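Aminotransferase, class IV (Brucella abortus, PDB 4TVI) probably transfers the amino group of leucine, isoleucine or valine to 2-oxoglutarate, using pyridoxal 5'-phosphate as cofactor. Local coordinates at residues A[219-224]-A[272-277]. Sequence-based numbering, arbitrary orientation.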
loop_
_atom_site.group_PDB
_atom_site.type_symbol
_atom_site.label_atom_id
_atom_site.label_comp_id
_atom_site.label_asym_id
_atom_site.label_seq_id
_atom_site.Cartn_x
_atom_site.Cartn_y
_atom_site.Cartn_z
ATOM N N ASN A 219 -12.710 -6.420 -12.749
ATOM C CA ASN A 219 -12.700 -7.722 -13.409
ATOM C C ASN A 219 -13.030 -7.566 -14.880
ATOM O O ASN A 219 -13.757 -6.650 -15.257
ATOM C CB ASN A 219 -13.693 -8.677 -12.745
ATOM C CG ASN A 219 -13.248 -9.103 -11.368
ATOM O OD1 ASN A 219 -13.957 -8.900 -10.386
ATOM N ND2 ASN A 219 -12.063 -9.707 -11.285
ATOM N N VAL A 220 -12.483 -8.445 -15.713
ATOM C CA VAL A 220 -12.673 -8.327 -17.152
ATOM C C VAL A 220 -13.325 -9.586 -17.711
ATOM O O VAL A 220 -13.127 -10.690 -17.194
ATOM C CB VAL A 220 -11.335 -8.041 -17.875
ATOM C CG1 VAL A 220 -10.433 -9.275 -17.876
ATOM C CG2 VAL A 220 -11.577 -7.541 -19.299
ATOM N N PHE A 221 -14.141 -9.390 -18.744
ATOM C CA PHE A 221 -14.823 -10.462 -19.453
ATOM C C PHE A 221 -14.633 -10.278 -20.943
ATOM O O PHE A 221 -14.426 -9.162 -21.413
ATOM C CB PHE A 221 -16.324 -10.462 -19.157
ATOM C CG PHE A 221 -16.702 -10.980 -17.797
ATOM C CD1 PHE A 221 -16.512 -10.206 -16.661
ATOM C CD2 PHE A 221 -17.318 -12.219 -17.666
ATOM C CE1 PHE A 221 -16.891 -10.673 -15.412
ATOM C CE2 PHE A 221 -17.697 -12.698 -16.426
ATOM C CZ PHE A 221 -17.487 -11.919 -15.292
ATOM N N MET A 222 -14.749 -11.365 -21.692
ATOM C CA MET A 222 -14.818 -11.268 -23.138
ATOM C C MET A 222 -15.857 -12.227 -23.697
ATOM O O MET A 222 -16.238 -13.204 -23.049
ATOM C CB MET A 222 -13.450 -11.536 -23.766
ATOM C CG MET A 222 -12.835 -12.872 -23.384
ATOM S SD MET A 222 -11.400 -13.272 -24.398
ATOM C CE MET A 222 -12.202 -14.041 -25.806
ATOM N N VAL A 223 -16.322 -11.925 -24.903
ATOM C CA VAL A 223 -17.291 -12.760 -25.592
ATOM C C VAL A 223 -16.708 -13.206 -26.919
ATOM O O VAL A 223 -16.132 -12.409 -27.659
ATOM C CB VAL A 223 -18.612 -12.017 -25.834
ATOM C CG1 VAL A 223 -19.655 -12.964 -26.447
ATOM C CG2 VAL A 223 -19.127 -11.410 -24.526
ATOM N N ARG A 224 -16.847 -14.491 -27.215
ATOM C CA ARG A 224 -16.313 -15.034 -28.449
ATOM C C ARG A 224 -17.214 -16.167 -28.901
ATOM O O ARG A 224 -17.423 -17.138 -28.168
ATOM C CB ARG A 224 -14.869 -15.505 -28.244
ATOM C CG ARG A 224 -14.191 -16.100 -29.467
ATOM C CD ARG A 224 -12.708 -16.364 -29.165
ATOM N NE ARG A 224 -12.563 -17.188 -27.967
ATOM C CZ ARG A 224 -11.421 -17.410 -27.326
ATOM N NH1 ARG A 224 -10.286 -16.868 -27.755
ATOM N NH2 ARG A 224 -11.421 -18.176 -26.244
ATOM N N GLU A 272 -16.642 -9.224 -28.185
ATOM C CA GLU A 272 -16.969 -8.192 -27.207
ATOM C C GLU A 272 -16.044 -8.288 -26.007
ATOM O O GLU A 272 -15.570 -9.367 -25.658
ATOM C CB GLU A 272 -18.419 -8.316 -26.715
ATOM C CG GLU A 272 -19.469 -8.611 -27.770
ATOM C CD GLU A 272 -20.851 -8.763 -27.158
ATOM O OE1 GLU A 272 -21.075 -8.206 -26.059
ATOM O OE2 GLU A 272 -21.714 -9.434 -27.769
ATOM N N ILE A 273 -15.814 -7.150 -25.364
ATOM C CA ILE A 273 -15.106 -7.107 -24.096
ATOM C C ILE A 273 -15.897 -6.222 -23.137
ATOM O O ILE A 273 -16.397 -5.162 -23.530
ATOM C CB ILE A 273 -13.660 -6.556 -24.241
ATOM C CG1 ILE A 273 -12.885 -7.319 -25.318
ATOM C CG2 ILE A 273 -12.917 -6.631 -22.910
ATOM C CD1 ILE A 273 -11.460 -6.806 -25.532
ATOM N N PHE A 274 -16.036 -6.661 -21.892
ATOM C CA PHE A 274 -16.655 -5.809 -20.882
ATOM C C PHE A 274 -16.054 -6.035 -19.499
ATOM O O PHE A 274 -15.270 -6.961 -19.288
ATOM C CB PHE A 274 -18.177 -6.012 -20.858
ATOM C CG PHE A 274 -18.631 -7.370 -20.374
ATOM C CD1 PHE A 274 -18.817 -8.418 -21.270
ATOM C CD2 PHE A 274 -18.944 -7.578 -19.037
ATOM C CE1 PHE A 274 -19.264 -9.655 -20.833
ATOM C CE2 PHE A 274 -19.393 -8.814 -18.591
ATOM C CZ PHE A 274 -19.557 -9.852 -19.496
ATOM N N SER A 275 -16.393 -5.152 -18.569
ATOM C CA SER A 275 -15.890 -5.267 -17.209
ATOM C C SER A 275 -17.047 -5.294 -16.219
ATOM O O SER A 275 -18.162 -4.862 -16.535
ATOM C CB SER A 275 -14.940 -4.115 -16.886
ATOM O OG SER A 275 -15.638 -2.888 -16.787
ATOM N N THR A 276 -16.777 -5.821 -15.027
ATOM C CA THR A 276 -17.747 -5.803 -13.939
ATOM C C THR A 276 -17.099 -5.208 -12.700
ATOM O O THR A 276 -15.891 -5.316 -12.503
ATOM C CB THR A 276 -18.296 -7.207 -13.599
ATOM O OG1 THR A 276 -17.225 -8.046 -13.144
ATOM C CG2 THR A 276 -18.969 -7.844 -14.816
ATOM N N GLY A 277 -17.907 -4.571 -11.867
ATOM C CA GLY A 277 -17.399 -3.935 -10.671
ATOM C C GLY A 277 -18.523 -3.236 -9.950
ATOM O O GLY A 277 -19.600 -3.063 -10.507
HETATM O O HOH W 1 -16.527 -7.751 -10.398
HETATM O O HOH W 2 -14.372 -5.435 -10.472
#
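Phe221 and Phe274 form a hydrogen-bonded pair between the antiparallel strands 219-224 and 272-277, in the larger mixed sheet of this class IV aminotransferase fold. The ring planes are nearly parallel (8° apart) but slid past each other, with centroids 4.8 Å apart, so they barely overlap. The closest fit is a CH-pi contact, Phe221 CB lying 3.4 Å from the centroid of the Phe274 ring and over its face. CG of Phe274 sits between its backbone N and carbonyl carbon (chi1 67°), and the end of the ring leans toward the other strand, which puts Phe274 CZ 3.3 Å from Phe221 CB. Phe221 N donates to Phe274 O at 2.7 Å, and Phe274 N donates back to Phe221 O.

Two neighbours meet ring edges: Val223 CG2 stands 4.1 Å from Phe274 CE1, and Thr276 OG1 lies near the plane of the Phe221 ring. Val223 and Glu272 point the same way, side by side, with their CB atoms 3.8 Å apart; Glu272 OE1 is hydrogen-bonded to Thr299 OG1 and OE2 to Val298 N. Helix 241-252 packs on the Phe221 side, through Arg243 and Ile247; helix 264-268 reaches the opposite face, where Phe267 touches Val220, Met222 and Ile273. Asn219 ND2 is hydrogen-bonded to Leu238 O, while one water bridges Asn219 OD1 and Thr276 OG1, 2.8 Å from each.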